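Local coordinates for protein glycosyl transferase family 8 (Streptococcus pneumoniae, PDB 5GVV) that transfers galactose from UDP-galactose to the terminal glucose of the already glycosylated serine-rich repeat protein PsrP, the third step in its O-glycosylation, at residues A[302-307]-A[322-327]; A[66-71]-A[316-321]; A[288-293]-A[370-375]; A[297-302]-A[396-401]. One frame throughout, in Å; residues are numbered along the deposited sequence.

Interaction 1 of 4, residues A[302-307]-A[322-327]; sequences VHFHIV and FPNVTV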
loop_
_atom_site.group_PDB
_atom_site.type_symbol
_atom_site.label_atom_id
_atom_site.label_comp_id
_atom_site.label_asym_id
_atom_site.label_seq_id
_atom_site.Cartn_x
_atom_site.Cartn_y
_atom_site.Cartn_z
ATOM N N VAL A 302 10.638 -18.333 20.959
ATOM C CA VAL A 302 11.473 -19.034 19.990
ATOM C C VAL A 302 10.989 -18.693 18.587
ATOM O O VAL A 302 9.784 -18.716 18.317
ATOM C CB VAL A 302 11.399 -20.558 20.180
ATOM C CG1 VAL A 302 12.221 -21.261 19.125
ATOM C CG2 VAL A 302 11.893 -20.943 21.554
ATOM N N HIS A 303 11.922 -18.359 17.701
ATOM C CA HIS A 303 11.599 -18.132 16.297
ATOM C C HIS A 303 11.888 -19.408 15.516
ATOM O O HIS A 303 13.051 -19.818 15.377
ATOM C CB HIS A 303 12.422 -16.959 15.752
ATOM C CG HIS A 303 12.024 -16.515 14.377
ATOM N ND1 HIS A 303 12.585 -15.417 13.758
ATOM C CD2 HIS A 303 11.122 -17.017 13.498
ATOM C CE1 HIS A 303 12.047 -15.264 12.562
ATOM N NE2 HIS A 303 11.162 -16.226 12.377
ATOM N N PHE A 304 10.831 -20.042 15.018
ATOM C CA PHE A 304 10.979 -21.279 14.262
ATOM C C PHE A 304 11.093 -20.977 12.779
ATOM O O PHE A 304 10.332 -20.165 12.241
ATOM C CB PHE A 304 9.770 -22.191 14.472
ATOM C CG PHE A 304 9.522 -22.565 15.900
ATOM C CD1 PHE A 304 10.003 -23.765 16.408
ATOM C CD2 PHE A 304 8.773 -21.737 16.727
ATOM C CE1 PHE A 304 9.756 -24.129 17.731
ATOM C CE2 PHE A 304 8.524 -22.087 18.049
ATOM C CZ PHE A 304 9.019 -23.286 18.551
ATOM N N HIS A 305 12.038 -21.632 12.115
ATOM C CA HIS A 305 12.173 -21.497 10.675
ATOM C C HIS A 305 11.909 -22.854 10.043
ATOM O O HIS A 305 12.655 -23.810 10.281
ATOM C CB HIS A 305 13.578 -20.997 10.315
ATOM C CG HIS A 305 13.965 -19.733 11.018
ATOM N ND1 HIS A 305 13.921 -18.494 10.407
ATOM C CD2 HIS A 305 14.397 -19.512 12.281
ATOM C CE1 HIS A 305 14.305 -17.568 11.269
ATOM N NE2 HIS A 305 14.602 -18.160 12.412
ATOM N N ILE A 306 10.841 -22.944 9.257
ATOM C CA ILE A 306 10.491 -24.198 8.595
ATOM C C ILE A 306 10.730 -24.052 7.099
ATOM O O ILE A 306 10.077 -23.240 6.436
ATOM C CB ILE A 306 9.029 -24.604 8.860
ATOM C CG1 ILE A 306 8.725 -24.563 10.360
ATOM C CG2 ILE A 306 8.757 -26.000 8.305
ATOM C CD1 ILE A 306 9.667 -25.427 11.198
ATOM N N VAL A 307 11.677 -24.831 6.577
ATOM C CA VAL A 307 12.122 -24.689 5.197
ATOM C C VAL A 307 11.684 -25.903 4.387
ATOM O O VAL A 307 11.642 -27.015 4.907
ATOM C CB VAL A 307 13.657 -24.550 5.149
ATOM C CG1 VAL A 307 14.146 -24.271 3.738
ATOM C CG2 VAL A 307 14.108 -23.436 6.088
ATOM N N PHE A 322 0.953 -17.527 13.407
ATOM C CA PHE A 322 1.842 -17.352 14.553
ATOM C C PHE A 322 2.860 -16.270 14.258
ATOM O O PHE A 322 3.388 -16.205 13.145
ATOM C CB PHE A 322 2.595 -18.647 14.867
ATOM C CG PHE A 322 1.712 -19.785 15.277
ATOM C CD1 PHE A 322 1.141 -19.814 16.542
ATOM C CD2 PHE A 322 1.482 -20.847 14.413
ATOM C CE1 PHE A 322 0.339 -20.871 16.933
ATOM C CE2 PHE A 322 0.681 -21.908 14.795
ATOM C CZ PHE A 322 0.105 -21.920 16.057
ATOM N N PRO A 323 3.155 -15.426 15.260
ATOM C CA PRO A 323 4.124 -14.344 15.081
ATOM C C PRO A 323 5.556 -14.857 15.139
ATOM O O PRO A 323 6.474 -14.110 14.798
ATOM C CB PRO A 323 3.846 -13.432 16.278
ATOM C CG PRO A 323 3.324 -14.359 17.339
ATOM C CD PRO A 323 2.533 -15.405 16.600
ATOM N N ASN A 324 5.743 -16.114 15.540
ATOM C CA ASN A 324 7.087 -16.651 15.723
ATOM C C ASN A 324 7.471 -17.825 14.806
ATOM O O ASN A 324 8.447 -18.536 15.075
ATOM C CB ASN A 324 7.305 -17.040 17.192
ATOM C CG ASN A 324 6.333 -18.104 17.668
ATOM O OD1 ASN A 324 5.165 -18.116 17.280
ATOM N ND2 ASN A 324 6.814 -19.007 18.514
ATOM N N VAL A 325 6.716 -18.039 13.732
ATOM C CA VAL A 325 7.076 -19.077 12.768
ATOM C C VAL A 325 7.312 -18.451 11.407
ATOM O O VAL A 325 6.449 -17.731 10.885
ATOM C CB VAL A 325 5.978 -20.149 12.625
ATOM C CG1 VAL A 325 6.419 -21.224 11.637
ATOM C CG2 VAL A 325 5.652 -20.773 13.977
ATOM N N THR A 326 8.482 -18.705 10.835
ATOM C CA THR A 326 8.723 -18.318 9.450
ATOM C C THR A 326 8.799 -19.567 8.584
ATOM O O THR A 326 9.489 -20.536 8.914
ATOM C CB THR A 326 9.960 -17.428 9.291
ATOM O OG1 THR A 326 9.770 -16.233 10.061
ATOM C CG2 THR A 326 10.159 -17.033 7.830
ATOM N N VAL A 327 8.056 -19.522 7.486
ATOM C CA VAL A 327 7.828 -20.648 6.599
ATOM C C VAL A 327 8.416 -20.303 5.219
ATOM O O VAL A 327 8.135 -19.229 4.678
ATOM C CB VAL A 327 6.307 -20.901 6.552
ATOM C CG1 VAL A 327 5.806 -21.158 5.151
ATOM C CG2 VAL A 327 5.914 -22.023 7.520
#

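Interaction 2 of 4, residues A[66-71]-A[316-321]; sequences KLIGSQ and LLALTR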
loop_
_atom_site.group_PDB
_atom_site.type_symbol
_atom_site.label_atom_id
_atom_site.label_comp_id
_atom_site.label_asym_id
_atom_site.label_seq_id
_atom_site.Cartn_x
_atom_site.Cartn_y
_atom_site.Cartn_z
ATOM N N LYS A 66 -6.107 -16.256 9.932
ATOM C CA LYS A 66 -5.701 -16.787 8.634
ATOM C C LYS A 66 -6.714 -17.779 8.069
ATOM O O LYS A 66 -6.920 -18.868 8.620
ATOM C CB LYS A 66 -4.308 -17.424 8.726
ATOM C CG LYS A 66 -3.164 -16.405 8.651
ATOM C CD LYS A 66 -3.176 -15.687 7.308
ATOM C CE LYS A 66 -1.898 -14.882 7.060
ATOM N NZ LYS A 66 -1.875 -13.589 7.798
ATOM N N LEU A 67 -7.345 -17.393 6.966
ATOM C CA LEU A 67 -8.282 -18.272 6.279
ATOM C C LEU A 67 -7.531 -19.189 5.316
ATOM O O LEU A 67 -7.715 -19.124 4.097
ATOM C CB LEU A 67 -9.363 -17.473 5.544
ATOM C CG LEU A 67 -10.367 -16.710 6.410
ATOM C CD1 LEU A 67 -9.768 -15.404 6.836
ATOM C CD2 LEU A 67 -11.659 -16.452 5.672
ATOM N N ILE A 68 -6.686 -20.043 5.878
ATOM C CA ILE A 68 -5.899 -20.973 5.086
ATOM C C ILE A 68 -6.360 -22.391 5.388
ATOM O O ILE A 68 -6.298 -22.840 6.533
ATOM C CB ILE A 68 -4.398 -20.829 5.397
ATOM C CG1 ILE A 68 -3.944 -19.386 5.147
ATOM C CG2 ILE A 68 -3.584 -21.817 4.572
ATOM C CD1 ILE A 68 -2.509 -19.097 5.563
ATOM N N GLY A 69 -6.833 -23.091 4.360
ATOM C CA GLY A 69 -7.347 -24.439 4.537
ATOM C C GLY A 69 -8.618 -24.678 3.740
ATOM O O GLY A 69 -9.238 -23.736 3.240
ATOM N N SER A 70 -9.007 -25.945 3.635
ATOM C CA SER A 70 -10.160 -26.348 2.837
ATOM C C SER A 70 -11.487 -25.958 3.486
ATOM O O SER A 70 -12.472 -25.713 2.788
ATOM C CB SER A 70 -10.128 -27.860 2.596
ATOM O OG SER A 70 -10.293 -28.572 3.813
ATOM N N GLN A 71 -11.513 -25.901 4.817
ATOM C CA GLN A 71 -12.733 -25.533 5.541
ATOM C C GLN A 71 -13.161 -24.109 5.195
ATOM O O GLN A 71 -14.305 -23.721 5.429
ATOM C CB GLN A 71 -12.563 -25.703 7.058
ATOM C CG GLN A 71 -11.602 -24.718 7.725
ATOM C CD GLN A 71 -10.147 -25.135 7.599
ATOM O OE1 GLN A 71 -9.681 -25.482 6.513
ATOM N NE2 GLN A 71 -9.423 -25.112 8.716
ATOM N N LEU A 316 1.090 -26.229 6.769
ATOM C CA LEU A 316 2.314 -25.479 7.027
ATOM C C LEU A 316 2.139 -23.993 6.708
ATOM O O LEU A 316 2.668 -23.137 7.417
ATOM C CB LEU A 316 3.490 -26.059 6.229
ATOM C CG LEU A 316 3.940 -27.473 6.597
ATOM C CD1 LEU A 316 5.169 -27.867 5.805
ATOM C CD2 LEU A 316 4.227 -27.581 8.080
ATOM N N LEU A 317 1.400 -23.683 5.644
ATOM C CA LEU A 317 1.179 -22.287 5.276
ATOM C C LEU A 317 0.366 -21.580 6.351
ATOM O O LEU A 317 0.584 -20.402 6.623
ATOM C CB LEU A 317 0.490 -22.174 3.913
ATOM C CG LEU A 317 1.286 -22.680 2.709
ATOM C CD1 LEU A 317 0.505 -22.480 1.414
ATOM C CD2 LEU A 317 2.630 -21.990 2.622
ATOM N N ALA A 318 -0.553 -22.307 6.980
ATOM C CA ALA A 318 -1.389 -21.732 8.031
ATOM C C ALA A 318 -0.578 -21.341 9.266
ATOM O O ALA A 318 -1.079 -20.636 10.140
ATOM C CB ALA A 318 -2.506 -22.699 8.413
ATOM N N LEU A 319 0.671 -21.800 9.342
ATOM C CA LEU A 319 1.545 -21.444 10.458
ATOM C C LEU A 319 1.867 -19.945 10.485
ATOM O O LEU A 319 2.416 -19.449 11.469
ATOM C CB LEU A 319 2.837 -22.268 10.421
ATOM C CG LEU A 319 2.723 -23.784 10.596
ATOM C CD1 LEU A 319 4.077 -24.463 10.428
ATOM C CD2 LEU A 319 2.114 -24.127 11.955
ATOM N N THR A 320 1.529 -19.231 9.411
ATOM C CA THR A 320 1.699 -17.777 9.353
ATOM C C THR A 320 0.831 -17.017 10.361
ATOM O O THR A 320 1.030 -15.819 10.582
ATOM C CB THR A 320 1.400 -17.223 7.944
ATOM O OG1 THR A 320 0.080 -17.611 7.533
ATOM C CG2 THR A 320 2.411 -17.737 6.939
ATOM N N ARG A 321 -0.126 -17.704 10.978
ATOM C CA ARG A 321 -0.971 -17.077 11.990
ATOM C C ARG A 321 -0.185 -16.839 13.276
ATOM O O ARG A 321 -0.603 -16.043 14.125
ATOM C CB ARG A 321 -2.206 -17.934 12.271
ATOM C CG ARG A 321 -1.935 -19.217 13.057
ATOM C CD ARG A 321 -3.120 -20.166 12.976
ATOM N NE ARG A 321 -2.963 -21.346 13.830
ATOM C CZ ARG A 321 -2.268 -22.429 13.492
ATOM N NH1 ARG A 321 -1.639 -22.485 12.323
ATOM N NH2 ARG A 321 -2.191 -23.462 14.326
#

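Interaction 3 of 4, residues A[288-293]-A[370-375]; sequences CVEKID and IAFDNT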
loop_
_atom_site.group_PDB
_atom_site.type_symbol
_atom_site.label_atom_id
_atom_site.label_comp_id
_atom_site.label_asym_id
_atom_site.label_seq_id
_atom_site.Cartn_x
_atom_site.Cartn_y
_atom_site.Cartn_z
ATOM N N CYS A 288 3.588 -32.804 7.422
ATOM C CA CYS A 288 3.585 -33.007 8.866
ATOM C C CYS A 288 4.939 -32.796 9.523
ATOM O O CYS A 288 5.842 -33.635 9.429
ATOM C CB CYS A 288 3.025 -34.375 9.250
ATOM S SG CYS A 288 2.659 -34.495 11.028
ATOM N N VAL A 289 5.063 -31.649 10.179
ATOM C CA VAL A 289 6.170 -31.373 11.075
ATOM C C VAL A 289 5.600 -31.648 12.464
ATOM O O VAL A 289 4.634 -31.002 12.876
ATOM C CB VAL A 289 6.635 -29.911 10.933
ATOM C CG1 VAL A 289 7.816 -29.624 11.837
ATOM C CG2 VAL A 289 7.002 -29.619 9.483
ATOM N N GLU A 290 6.169 -32.633 13.160
ATOM C CA GLU A 290 5.589 -33.141 14.404
ATOM C C GLU A 290 5.423 -32.086 15.490
ATOM O O GLU A 290 6.399 -31.488 15.939
ATOM C CB GLU A 290 6.409 -34.319 14.945
ATOM C CG GLU A 290 5.823 -34.961 16.197
ATOM C CD GLU A 290 4.563 -35.752 15.913
ATOM O OE1 GLU A 290 4.485 -36.370 14.830
ATOM O OE2 GLU A 290 3.650 -35.755 16.768
ATOM N N LYS A 291 4.171 -31.863 15.886
ATOM C CA LYS A 291 3.835 -30.971 16.995
ATOM C C LYS A 291 4.236 -29.507 16.797
ATOM O O LYS A 291 4.313 -28.761 17.777
ATOM C CB LYS A 291 4.436 -31.500 18.302
ATOM C CG LYS A 291 3.831 -32.804 18.771
ATOM C CD LYS A 291 2.364 -32.630 19.105
ATOM C CE LYS A 291 1.772 -33.912 19.692
ATOM N NZ LYS A 291 1.847 -35.058 18.747
ATOM N N ILE A 292 4.467 -29.087 15.553
ATOM C CA ILE A 292 4.936 -27.719 15.293
ATOM C C ILE A 292 3.961 -26.628 15.767
ATOM O O ILE A 292 4.386 -25.592 16.295
ATOM C CB ILE A 292 5.339 -27.500 13.800
ATOM C CG1 ILE A 292 6.005 -26.134 13.614
ATOM C CG2 ILE A 292 4.140 -27.631 12.874
ATOM C CD1 ILE A 292 7.220 -25.933 14.500
ATOM N N ASP A 293 2.660 -26.860 15.602
ATOM C CA ASP A 293 1.667 -25.889 16.053
ATOM C C ASP A 293 1.727 -25.738 17.569
ATOM O O ASP A 293 1.722 -24.626 18.104
ATOM C CB ASP A 293 0.261 -26.318 15.630
ATOM C CG ASP A 293 0.098 -26.381 14.125
ATOM O OD1 ASP A 293 0.692 -27.287 13.499
ATOM O OD2 ASP A 293 -0.626 -25.528 13.573
ATOM N N ILE A 370 17.848 -32.000 18.224
ATOM C CA ILE A 370 16.996 -32.871 19.029
ATOM C C ILE A 370 15.845 -33.387 18.174
ATOM O O ILE A 370 15.593 -32.868 17.084
ATOM C CB ILE A 370 16.463 -32.156 20.285
ATOM C CG1 ILE A 370 15.570 -30.973 19.898
ATOM C CG2 ILE A 370 17.631 -31.683 21.154
ATOM C CD1 ILE A 370 14.964 -30.252 21.089
ATOM N N ALA A 371 15.152 -34.414 18.655
ATOM C CA ALA A 371 14.103 -35.035 17.850
ATOM C C ALA A 371 13.006 -35.637 18.717
ATOM O O ALA A 371 13.151 -35.733 19.940
ATOM C CB ALA A 371 14.701 -36.100 16.937
ATOM N N PHE A 372 11.901 -36.021 18.082
ATOM C CA PHE A 372 10.875 -36.814 18.755
ATOM C C PHE A 372 11.166 -38.289 18.530
ATOM O O PHE A 372 11.888 -38.635 17.594
ATOM C CB PHE A 372 9.478 -36.483 18.226
ATOM C CG PHE A 372 8.876 -35.238 18.824
ATOM C CD1 PHE A 372 8.552 -35.190 20.175
ATOM C CD2 PHE A 372 8.617 -34.126 18.035
ATOM C CE1 PHE A 372 7.989 -34.051 20.730
ATOM C CE2 PHE A 372 8.053 -32.980 18.580
ATOM C CZ PHE A 372 7.737 -32.944 19.931
ATOM N N ASP A 373 10.595 -39.147 19.378
ATOM C CA ASP A 373 10.773 -40.594 19.275
ATOM C C ASP A 373 10.424 -41.113 17.883
ATOM O O ASP A 373 11.051 -42.053 17.381
ATOM C CB ASP A 373 9.922 -41.317 20.334
ATOM C CG ASP A 373 8.491 -40.802 20.385
ATOM O OD1 ASP A 373 8.078 -40.076 19.456
ATOM O OD2 ASP A 373 7.772 -41.124 21.356
ATOM N N ASN A 374 9.426 -40.489 17.263
ATOM C CA ASN A 374 8.940 -40.922 15.955
ATOM C C ASN A 374 9.443 -40.080 14.774
ATOM O O ASN A 374 8.945 -40.227 13.656
ATOM C CB ASN A 374 7.408 -40.947 15.948
ATOM C CG ASN A 374 6.805 -39.570 16.165
ATOM O OD1 ASN A 374 7.495 -38.643 16.587
ATOM N ND2 ASN A 374 5.510 -39.435 15.893
ATOM N N THR A 375 10.410 -39.199 15.012
ATOM C CA THR A 375 10.962 -38.391 13.924
ATOM C C THR A 375 12.481 -38.513 13.797
ATOM O O THR A 375 13.070 -37.968 12.862
ATOM C CB THR A 375 10.588 -36.896 14.056
ATOM O OG1 THR A 375 11.142 -36.361 15.265
ATOM C CG2 THR A 375 9.072 -36.703 14.048
#

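Interaction 4 of 4, residues A[297-302]-A[396-401]; sequences EQLPEV and KMVAAI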
loop_
_atom_site.group_PDB
_atom_site.type_symbol
_atom_site.label_atom_id
_atom_site.label_comp_id
_atom_site.label_asym_id
_atom_site.label_seq_id
_atom_site.Cartn_x
_atom_site.Cartn_y
_atom_site.Cartn_z
ATOM N N GLU A 297 2.858 -22.423 19.762
ATOM C CA GLU A 297 1.952 -21.879 20.772
ATOM C C GLU A 297 2.646 -21.744 22.123
ATOM O O GLU A 297 2.498 -20.732 22.810
ATOM C CB GLU A 297 0.712 -22.775 20.919
ATOM C CG GLU A 297 -0.263 -22.717 19.747
ATOM C CD GLU A 297 -1.322 -23.807 19.793
ATOM O OE1 GLU A 297 -2.419 -23.585 19.238
ATOM O OE2 GLU A 297 -1.056 -24.884 20.370
ATOM N N GLN A 298 3.417 -22.764 22.491
ATOM C CA GLN A 298 4.055 -22.830 23.804
ATOM C C GLN A 298 5.330 -21.999 23.925
ATOM O O GLN A 298 5.736 -21.639 25.036
ATOM C CB GLN A 298 4.385 -24.285 24.150
ATOM C CG GLN A 298 3.160 -25.171 24.332
ATOM C CD GLN A 298 2.324 -24.752 25.520
ATOM O OE1 GLN A 298 2.827 -24.660 26.638
ATOM N NE2 GLN A 298 1.046 -24.481 25.286
ATOM N N LEU A 299 5.967 -21.707 22.794
ATOM C CA LEU A 299 7.265 -21.035 22.809
ATOM C C LEU A 299 7.288 -19.752 21.972
ATOM O O LEU A 299 7.990 -19.682 20.960
ATOM C CB LEU A 299 8.364 -21.997 22.338
ATOM C CG LEU A 299 8.649 -23.209 23.232
ATOM C CD1 LEU A 299 9.106 -24.428 22.425
ATOM C CD2 LEU A 299 9.686 -22.861 24.286
ATOM N N PRO A 300 6.540 -18.718 22.406
ATOM C CA PRO A 300 6.474 -17.462 21.644
ATOM C C PRO A 300 7.830 -16.772 21.553
ATOM O O PRO A 300 8.031 -15.915 20.691
ATOM C CB PRO A 300 5.518 -16.600 22.477
ATOM C CG PRO A 300 5.610 -17.160 23.866
ATOM C CD PRO A 300 5.769 -18.637 23.663
ATOM N N GLU A 301 8.749 -17.143 22.441
ATOM C CA GLU A 301 10.063 -16.518 22.479
ATOM C C GLU A 301 11.092 -17.286 21.644
ATOM O O GLU A 301 12.275 -16.939 21.627
ATOM C CB GLU A 301 10.544 -16.386 23.923
ATOM C CG GLU A 301 11.009 -17.693 24.553
ATOM C CD GLU A 301 9.900 -18.461 25.249
ATOM O OE1 GLU A 301 8.805 -18.610 24.669
ATOM O OE2 GLU A 301 10.134 -18.926 26.382
ATOM N N VAL A 302 10.638 -18.333 20.959
ATOM C CA VAL A 302 11.473 -19.034 19.990
ATOM C C VAL A 302 10.989 -18.693 18.587
ATOM O O VAL A 302 9.784 -18.716 18.317
ATOM C CB VAL A 302 11.399 -20.558 20.180
ATOM C CG1 VAL A 302 12.221 -21.261 19.125
ATOM C CG2 VAL A 302 11.893 -20.943 21.554
ATOM N N LYS A 396 7.758 -32.083 27.159
ATOM C CA LYS A 396 9.149 -32.446 27.407
ATOM C C LYS A 396 10.119 -31.807 26.411
ATOM O O LYS A 396 11.248 -31.461 26.774
ATOM C CB LYS A 396 9.308 -33.972 27.429
ATOM C CG LYS A 396 8.657 -34.622 28.651
ATOM C CD LYS A 396 8.925 -36.112 28.715
ATOM C CE LYS A 396 8.654 -36.656 30.116
ATOM N NZ LYS A 396 7.313 -36.269 30.644
HETATM N N MSE A 397 9.703 -31.652 25.159
HETATM C CA MSE A 397 10.582 -30.982 24.202
HETATM C C MSE A 397 10.559 -29.475 24.402
HETATM O O MSE A 397 11.562 -28.796 24.155
HETATM C CB MSE A 397 10.248 -31.317 22.751
HETATM C CG MSE A 397 11.295 -30.717 21.791
HETATM SE SE MSE A 397 10.926 -31.066 19.947
HETATM C CE MSE A 397 11.403 -32.938 19.918
ATOM N N VAL A 398 9.413 -28.958 24.839
ATOM C CA VAL A 398 9.299 -27.543 25.190
ATOM C C VAL A 398 10.379 -27.202 26.207
ATOM O O VAL A 398 11.167 -26.276 26.006
ATOM C CB VAL A 398 7.923 -27.210 25.788
ATOM C CG1 VAL A 398 7.873 -25.760 26.253
ATOM C CG2 VAL A 398 6.823 -27.471 24.774
ATOM N N ALA A 399 10.419 -27.977 27.287
ATOM C CA ALA A 399 11.418 -27.815 28.338
ATOM C C ALA A 399 12.836 -28.004 27.801
ATOM O O ALA A 399 13.761 -27.290 28.197
ATOM C CB ALA A 399 11.148 -28.793 29.471
ATOM N N ALA A 400 13.005 -28.974 26.908
ATOM C CA ALA A 400 14.301 -29.227 26.288
ATOM C C ALA A 400 14.770 -27.995 25.516
ATOM O O ALA A 400 15.922 -27.576 25.636
ATOM C CB ALA A 400 14.216 -30.427 25.365
ATOM N N ILE A 401 13.876 -27.425 24.718
ATOM C CA ILE A 401 14.206 -26.244 23.928
ATOM C C ILE A 401 14.591 -25.051 24.815
ATOM O O ILE A 401 15.576 -24.362 24.539
ATOM C CB ILE A 401 13.051 -25.877 22.968
ATOM C CG1 ILE A 401 12.922 -26.949 21.878
ATOM C CG2 ILE A 401 13.288 -24.520 22.337
ATOM C CD1 ILE A 401 11.658 -26.856 21.035
#

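Interaction 1 of 4, residues A[302-307]-A[322-327]
F304 lies beside V325 in a parallel pair of strands and bonds to the residues flanking it, N324 and T326; the outer strand 325-328 and its neighbour 302-307 are joined by a short helix, 314-317, into a beta-alpha-beta unit at the edge of a six-stranded parallel sheet. F304 N gives its hydrogen to N324 O at 2.8 Å, T326 N binds F304 O at 2.7 Å and I306 N binds T326 O at 2.8 Å. On one face of the sheet H303 reaches across to T326: with CG anti to the backbone N (chi1 -172°), its ring meets OG1 at the ring edge, NE2 to OG1 2.7 Å, in a nearly straight bond whose donor may be either atom. The ring is covered on one face by the ring of H305, whose CE1 lies 3.5 Å above its centre; H305 in turn is held by Q279 and Y328. The edge of the F304 ring, on the face it shares with I306 and V325, meets N324 ND2, the ring and amide planes 74° apart, and V302 CG1 sits over the ring centre. I306 adds apolar contacts with V325 and V327. Just before the outer strand, the N324 amide adds one more bond, its ND2 to V302 O at 3.0 Å.

Interaction 2 of 4, residues A[66-71]-A[316-321]
T320 OG1 is the centre of the tightly packed part of the contact: K66 CE lies 3.4 Å from it and I68 CD1 3.6 Å, both side chains crossing the threonine at about a right angle. OG1 is presented here because chi1 (56°) sets it between the backbone N and the carbonyl carbon, from where it bonds back to L317 O at 3.0 Å; that carbonyl also accepts from T320 N and has I68 CD1 3.5 Å away. The isoleucine's CB rests 4.0 Å from A318 CB and its CG2 against L317 CB. The contact thus ties strand 61-66 and the loop after it, in the GT-A-type glycosyltransferase domain, to the 3-10 segment 318-321 after helix 314-317, in the crossover between strands 302-307 and 325-328 of the C-terminal parallel sheet. The lysine touches through its aliphatic chain, for its NZ goes to D64, N40 and I43 O. Looser is the K66 CG to R321 CB approach at 4.0 Å, at the margin, where R321 is partly exposed. R321 leads away from K66: NH1 bonds A318 O from above the carbonyl plane, on the face opposite to R321 N, and NH2 has an acidic partner, D293. F238 of the second subunit packs on L317 and T320.

Interaction 3 of 4, residues A[288-293]-A[370-375]
The E290 carboxylate is gripped through both oxygens, and one of these grips crosses to N374, whose ND2 lies 3.4 Å from OE1 in a weak bond. H351 NE2 also binds OE1, while K291 NZ meets OE2 at 2.8 Å, nearly along its C-O axis, in a salt bridge between neighbours in sequence. The positive lysine would be expected to help keep the glutamate ionised. The E290 and N374 side chains cross at about a right angle, and the carboxylate and amide planes stand 59° apart. Nearer the backbone than the carboxylate, the methylenes do the packing: E290 CG comes 3.4 Å from F372 CD2, with the carboxylate plane turned 80° from the ring, and CB lies 3.7 Å from T375 CG2. K291 CB reaches CE2 of the F372 ring at 3.9 Å. The contact brings a type II turn, V289 to I292, which leads into helix 292-298, against the C-terminal end of strand 369-372 in the parallel sheet. Beyond this turn and strand end, I292 packs on strand 302-307 and F372 on M397 of helix 395-402. T375 closes the strand end on itself: its OG1, set by chi1 of 62° between the backbone N and the carbonyl carbon, accepts from F372 N at 2.9 Å and also bonds D348 O, and the backbone N of T375 bonds F372 O.

Interaction 4 of 4, residues A[297-302]-A[396-401]
Helix 292-298 ends at a turn that leads into strand 302-307, and the apolar side chains around that turn pack on helix 395-402, which covers the same parallel sheet. L299 makes the largest share from the turn side: its CD2 lies 3.9 Å from V398 CG1 and its CD1 3.8 Å from I401 CD1, so that the two methyls of its fork go to different residues about one helical turn apart. L299 and V398 run antiparallel alongside one another, whereas L299 and I401 meet at an oblique angle. The leucine is the first residue to leave the helical backbone, and its O receives V302 N at 3.0 Å, closing a type I turn over P300 and E301. L299 and V302 both point toward helix 395-402, which packs beside helix 292-298, V398 on Y294 and L295, over the parallel sheet of this alpha/beta domain. V302 CG2 reaches I401 CG2 at 3.9 Å, the two side chains crossing at about a right angle. At the margin, Q298 CB touches V398 CG2 at 4.1 Å. Outside these apolar meetings, E301 OE2 forms a salt bridge with R402 NE, while M397, a selenomethionine, turns to I370.

In the fold
Three of the four contacts belong to the C-terminal parallel sheet and its helices, and interaction 2 joins that sheet to the GT-A-type domain that holds the bound UDP and manganese. The K66 side chain is about 13 Å from the UDP and about 9 Å from the side chain of Y14, which probably binds UDP; interactions 1, 3 and 4 lie away from the UDP and manganese site. Interactions 1 and 4 share V302 and have centres 12 Å apart. Interactions 3 and 4 both use helix 292-298, with centres 13 Å apart. Interactions 2 and 3 are joined by a salt bridge, R321 NH2 to D293 OD2 at 2.7 Å. V327 of interaction 1 packs on L316 and L317 of interaction 2.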